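Local coordinates for protein SAM-dependent methyltransferase (Thiobacillus denitrificans, PDB 5EPE) that binds S-adenosyl-L-homocysteine, the spent form of the methyl donor S-adenosyl-L-methionine, and probably acts as a methyltransferase, at residues C156-N159 against D163-L166; R194-K199 against P227-T232. All coordinates share one frame; numbering follows the deposited sequence.

Contact 1 of 2, residues C156-N159 against D163-L166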
loop_
_atom_site.group_PDB
_atom_site.type_symbol
_atom_site.label_atom_id
_atom_site.label_comp_id
_atom_site.label_asym_id
_atom_site.label_seq_id
_atom_site.Cartn_x
_atom_site.Cartn_y
_atom_site.Cartn_z
ATOM N N CYS A 156 -20.625 -16.712 0.319
ATOM C CA CYS A 156 -21.753 -15.998 0.956
ATOM C C CYS A 156 -23.104 -16.223 0.195
ATOM O O CYS A 156 -24.039 -15.453 0.357
ATOM C CB CYS A 156 -21.427 -14.473 1.044
ATOM S SG CYS A 156 -20.069 -13.955 2.172
ATOM N N HIS A 157 -23.192 -17.258 -0.641
ATOM C CA HIS A 157 -24.431 -17.636 -1.337
ATOM C C HIS A 157 -24.928 -16.604 -2.393
ATOM O O HIS A 157 -26.119 -16.602 -2.738
ATOM C CB HIS A 157 -25.537 -18.018 -0.322
ATOM N N ALA A 158 -24.012 -15.745 -2.886
ATOM C CA ALA A 158 -24.189 -14.883 -4.089
ATOM C C ALA A 158 -23.468 -15.536 -5.293
ATOM O O ALA A 158 -22.701 -16.449 -5.108
ATOM C CB ALA A 158 -23.590 -13.517 -3.827
ATOM N N ASN A 159 -23.692 -15.072 -6.516
ATOM C CA ASN A 159 -22.888 -15.533 -7.666
ATOM C C ASN A 159 -21.673 -14.641 -7.940
ATOM O O ASN A 159 -20.603 -15.118 -8.350
ATOM C CB ASN A 159 -23.679 -15.530 -8.972
ATOM C CG ASN A 159 -24.944 -16.320 -8.902
ATOM O OD1 ASN A 159 -25.995 -15.812 -9.252
ATOM N ND2 ASN A 159 -24.861 -17.557 -8.492
ATOM N N ASP A 163 -23.894 -8.857 -6.977
ATOM C CA ASP A 163 -25.212 -9.274 -6.453
ATOM C C ASP A 163 -25.641 -8.427 -5.279
ATOM O O ASP A 163 -26.832 -8.260 -5.070
ATOM C CB ASP A 163 -25.283 -10.758 -6.042
ATOM C CG ASP A 163 -25.508 -11.684 -7.216
ATOM O OD1 ASP A 163 -26.240 -11.321 -8.145
ATOM O OD2 ASP A 163 -24.905 -12.770 -7.262
ATOM N N PHE A 164 -24.690 -7.893 -4.518
ATOM C CA PHE A 164 -24.964 -7.066 -3.331
ATOM C C PHE A 164 -24.214 -5.763 -3.436
ATOM O O PHE A 164 -23.316 -5.624 -4.273
ATOM C CB PHE A 164 -24.586 -7.759 -1.996
ATOM C CG PHE A 164 -25.251 -9.113 -1.792
ATOM C CD1 PHE A 164 -26.593 -9.309 -2.076
ATOM C CD2 PHE A 164 -24.525 -10.183 -1.327
ATOM C CE1 PHE A 164 -27.207 -10.574 -1.970
ATOM C CE2 PHE A 164 -25.153 -11.454 -1.180
ATOM C CZ PHE A 164 -26.458 -11.630 -1.528
ATOM N N LEU A 165 -24.618 -4.812 -2.614
ATOM C CA LEU A 165 -24.005 -3.471 -2.570
ATOM C C LEU A 165 -23.571 -3.156 -1.156
ATOM O O LEU A 165 -24.160 -3.652 -0.188
ATOM C CB LEU A 165 -25.055 -2.440 -3.013
ATOM C CG LEU A 165 -25.591 -2.603 -4.449
ATOM C CD1 LEU A 165 -26.674 -1.619 -4.782
ATOM C CD2 LEU A 165 -24.458 -2.389 -5.437
ATOM N N LEU A 166 -22.577 -2.279 -1.017
ATOM C CA LEU A 166 -22.255 -1.724 0.281
ATOM C C LEU A 166 -23.470 -0.925 0.783
ATOM O O LEU A 166 -24.303 -0.472 -0.018
ATOM C CB LEU A 166 -21.003 -0.804 0.211
ATOM C CG LEU A 166 -19.725 -1.599 -0.080
ATOM C CD1 LEU A 166 -18.705 -0.606 -0.624
ATOM C CD2 LEU A 166 -19.150 -2.216 1.178
HETATM O O HOH W 1 -26.342 -13.099 -10.172
#

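Contact 2 of 2, residues R194-K199 against P227-T232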
loop_
_atom_site.group_PDB
_atom_site.type_symbol
_atom_site.label_atom_id
_atom_site.label_comp_id
_atom_site.label_asym_id
_atom_site.label_seq_id
_atom_site.Cartn_x
_atom_site.Cartn_y
_atom_site.Cartn_z
ATOM N N ARG A 194 -25.910 -16.067 15.987
ATOM C CA ARG A 194 -27.144 -16.757 16.421
ATOM C C ARG A 194 -27.810 -17.556 15.332
ATOM O O ARG A 194 -28.207 -18.718 15.574
ATOM C CB ARG A 194 -28.220 -15.835 17.041
ATOM C CG ARG A 194 -27.833 -15.100 18.319
ATOM C CD ARG A 194 -27.717 -16.001 19.534
ATOM N NE ARG A 194 -26.396 -16.641 19.470
ATOM C CZ ARG A 194 -26.149 -17.954 19.386
ATOM N NH1 ARG A 194 -24.873 -18.348 19.252
ATOM N NH2 ARG A 194 -27.132 -18.871 19.364
ATOM N N TYR A 195 -27.948 -16.957 14.159
ATOM C CA TYR A 195 -28.521 -17.619 13.023
ATOM C C TYR A 195 -27.677 -18.840 12.522
ATOM O O TYR A 195 -28.230 -19.939 12.315
ATOM C CB TYR A 195 -28.761 -16.608 11.890
ATOM C CG TYR A 195 -29.208 -17.234 10.625
ATOM C CD1 TYR A 195 -30.404 -17.952 10.589
ATOM C CD2 TYR A 195 -28.423 -17.175 9.493
ATOM C CE1 TYR A 195 -30.824 -18.559 9.459
ATOM C CE2 TYR A 195 -28.815 -17.794 8.352
ATOM C CZ TYR A 195 -30.017 -18.487 8.356
ATOM O OH TYR A 195 -30.407 -19.135 7.243
ATOM N N GLU A 196 -26.365 -18.657 12.345
ATOM C CA GLU A 196 -25.508 -19.669 11.778
ATOM C C GLU A 196 -25.122 -20.740 12.772
ATOM O O GLU A 196 -25.257 -21.938 12.483
ATOM C CB GLU A 196 -24.262 -19.048 11.138
ATOM C CG GLU A 196 -24.618 -18.188 9.920
ATOM C CD GLU A 196 -25.132 -18.963 8.697
ATOM O OE1 GLU A 196 -25.224 -20.222 8.704
ATOM O OE2 GLU A 196 -25.451 -18.268 7.701
ATOM N N ALA A 197 -24.659 -20.337 13.950
ATOM C CA ALA A 197 -24.169 -21.308 14.923
ATOM C C ALA A 197 -25.193 -22.254 15.451
ATOM O O ALA A 197 -24.888 -23.438 15.758
ATOM C CB ALA A 197 -23.417 -20.637 16.048
ATOM N N ALA A 198 -26.419 -21.780 15.557
ATOM C CA ALA A 198 -27.503 -22.649 16.010
ATOM C C ALA A 198 -27.731 -23.786 15.059
ATOM O O ALA A 198 -28.223 -24.832 15.476
ATOM C CB ALA A 198 -28.815 -21.847 16.184
ATOM N N LYS A 199 -27.434 -23.590 13.768
ATOM C CA LYS A 199 -27.579 -24.681 12.804
ATOM C C LYS A 199 -26.638 -25.826 13.115
ATOM O O LYS A 199 -26.973 -26.972 12.876
ATOM C CB LYS A 199 -27.289 -24.207 11.391
ATOM C CG LYS A 199 -28.203 -23.107 10.875
ATOM C CD LYS A 199 -27.718 -22.659 9.497
ATOM C CE LYS A 199 -28.526 -21.489 8.979
ATOM N NZ LYS A 199 -27.932 -21.134 7.657
ATOM N N PRO A 227 -18.255 -23.847 10.308
ATOM C CA PRO A 227 -17.809 -22.801 11.225
ATOM C C PRO A 227 -16.699 -21.968 10.560
ATOM O O PRO A 227 -16.737 -20.763 10.626
ATOM C CB PRO A 227 -17.324 -23.579 12.449
ATOM C CG PRO A 227 -18.241 -24.801 12.459
ATOM C CD PRO A 227 -18.379 -25.142 11.012
ATOM N N GLU A 228 -15.744 -22.649 9.928
ATOM C CA GLU A 228 -14.607 -21.922 9.297
ATOM C C GLU A 228 -15.021 -21.150 8.117
ATOM O O GLU A 228 -14.546 -20.018 7.980
ATOM C CB GLU A 228 -13.473 -22.869 8.873
ATOM C CG GLU A 228 -12.713 -23.352 10.039
ATOM C CD GLU A 228 -12.024 -24.665 9.706
ATOM O OE1 GLU A 228 -12.438 -25.657 10.314
ATOM O OE2 GLU A 228 -11.050 -24.711 8.887
ATOM N N ARG A 229 -15.895 -21.718 7.286
ATOM C CA ARG A 229 -16.437 -21.005 6.140
ATOM C C ARG A 229 -17.151 -19.718 6.597
ATOM O O ARG A 229 -16.943 -18.637 6.022
ATOM C CB ARG A 229 -17.470 -21.849 5.343
ATOM C CG ARG A 229 -17.964 -21.167 4.033
ATOM C CD ARG A 229 -19.436 -21.340 3.533
ATOM N NE ARG A 229 -20.445 -21.102 4.562
ATOM C CZ ARG A 229 -20.874 -19.904 5.006
ATOM N NH1 ARG A 229 -21.768 -19.854 6.013
ATOM N NH2 ARG A 229 -20.427 -18.752 4.466
ATOM N N TYR A 230 -18.067 -19.880 7.554
ATOM C CA TYR A 230 -18.822 -18.762 8.123
ATOM C C TYR A 230 -17.870 -17.666 8.669
ATOM O O TYR A 230 -18.030 -16.494 8.365
ATOM C CB TYR A 230 -19.793 -19.279 9.227
ATOM C CG TYR A 230 -20.307 -18.187 10.070
ATOM C CD1 TYR A 230 -21.207 -17.271 9.546
ATOM C CD2 TYR A 230 -19.864 -18.020 11.381
ATOM C CE1 TYR A 230 -21.637 -16.203 10.290
ATOM C CE2 TYR A 230 -20.320 -16.977 12.155
ATOM C CZ TYR A 230 -21.235 -16.070 11.621
ATOM O OH TYR A 230 -21.688 -14.977 12.338
ATOM N N ALA A 231 -16.890 -18.049 9.484
ATOM C CA ALA A 231 -15.992 -17.082 10.107
ATOM C C ALA A 231 -15.104 -16.347 9.066
ATOM O O ALA A 231 -14.842 -15.177 9.205
ATOM C CB ALA A 231 -15.127 -17.770 11.139
ATOM N N THR A 232 -14.634 -17.067 8.067
ATOM C CA THR A 232 -13.780 -16.509 7.027
ATOM C C THR A 232 -14.542 -15.563 6.087
ATOM O O THR A 232 -14.021 -14.517 5.686
ATOM C CB THR A 232 -13.117 -17.662 6.211
ATOM O OG1 THR A 232 -12.351 -18.473 7.108
ATOM C CG2 THR A 232 -12.218 -17.175 5.041
HETATM O O HOH W 2 -23.428 -17.773 6.108
#

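Contact 1 of 2, residues C156-N159 against D163-L166
The Phe164 ring meets the methyl of Ala158 obliquely, Phe164 CE2 lying 3.7 Å from Ala158 CB, while the carbonyl of Cys156 stands near the ring plane at the edge, Cys156 O 4.4 Å from Phe164 CE2. This loop runs from helix 150-155 to helix 167-177, and Phe164 and Cys156 lie against two strands of the sheet: Trp143 of strand 134-143 adds an edge-to-face ring contact to Phe164, with Pro141 of the same strand and Leu238 of strand 238-247 also touching it. The other two flat groups are the Asp163 carboxylate and the Asn159 side-chain amide, whose planes are turned 65° apart. The direct bond goes to the backbone of Asn159, and the two side chains are joined through a water. Asp163 OD2 takes the backbone N-H at 2.7 Å from Asn159 N, nearly in line with its own C-O bond; the N-H to oxygen angle of 148° is only moderately bent. With chi1 at -81°, Asp163 CG lies anti to its carbonyl carbon, which carries the carboxylate toward the backbone of Asn159. Water 1 donates to Asn159 OD1 at 2.9 Å and to Asp163 OD1 at 2.7 Å. Asp163 OD2 also accepts from Thr160 N, so two successive backbone amides converge on one oxygen. Asp163 OD1 adds a salt bridge to Arg175 of a second subunit. Replacing Asp163 with an alanine would probably leave the N-H groups of Asn159 and Thr160 without their shared acceptor and deprive that arginine of its mate. Two amide donors and a guanidinium around one carboxylate should favour its charged form. The carboxylate that braces this turn also takes part in the subunit interface, which probably links the two.

Contact 2 of 2, residues R194-K199 against P227-T232
Glu196 bends at chi2 (-69°), and Tyr230 swings its ring anti to the backbone N, chi1 165°; together these turns lay the aliphatic part of the glutamate over a face of the tyrosine. The contact is a CH-pi one: Glu196 CB sits 4.0 Å from the centroid of the Tyr230 ring, close to the ring normal, and Glu196 CG comes within 3.6 Å of Tyr230 CD1. Beyond the ring the side chain ends in a carboxylate with polar partners. Glu196 OE1 receives Lys199 NZ at 3.0 Å, a salt bridge within one helix that arrives from above the carboxylate plane. Glu196 OE2 instead accepts from water 2, 2.6 Å away, and this water in turn takes a hydrogen bond from Arg229 NH1, linking the helices where the two charges stand too far apart for direct pairing. Arg229 has other partners in Glu226 and Thr234, while the Tyr230 hydroxyl bonds to Asp193. This is packing of helix 189-209 against helix 216-237: Trp192 and Trp200 of helix 189-209 also touch Tyr230, and helix 216-237 leads directly into strand 238-247 of the central sheet.

Contact 1 comes first along the chain, in the loop between helices 150-155 and 167-177; contact 2 follows on helices 189-209 and 216-237. Their centres lie 17 Å apart and their nearest atoms about 5 Å. The central sheet relates them: the loop packs on strands 134-143 and 238-247, and belongs to the connection from strand 134-143 to strand 179-186. The helix pair lies between strands 179-186 and 238-247, probably as an insertion into the Rossmann-like methyltransferase fold. Bound S-adenosyl-L-homocysteine is about 14 Å from the Phe164 side chain and about 11 Å from that of Glu196. Residues of both contacts also meet other subunits.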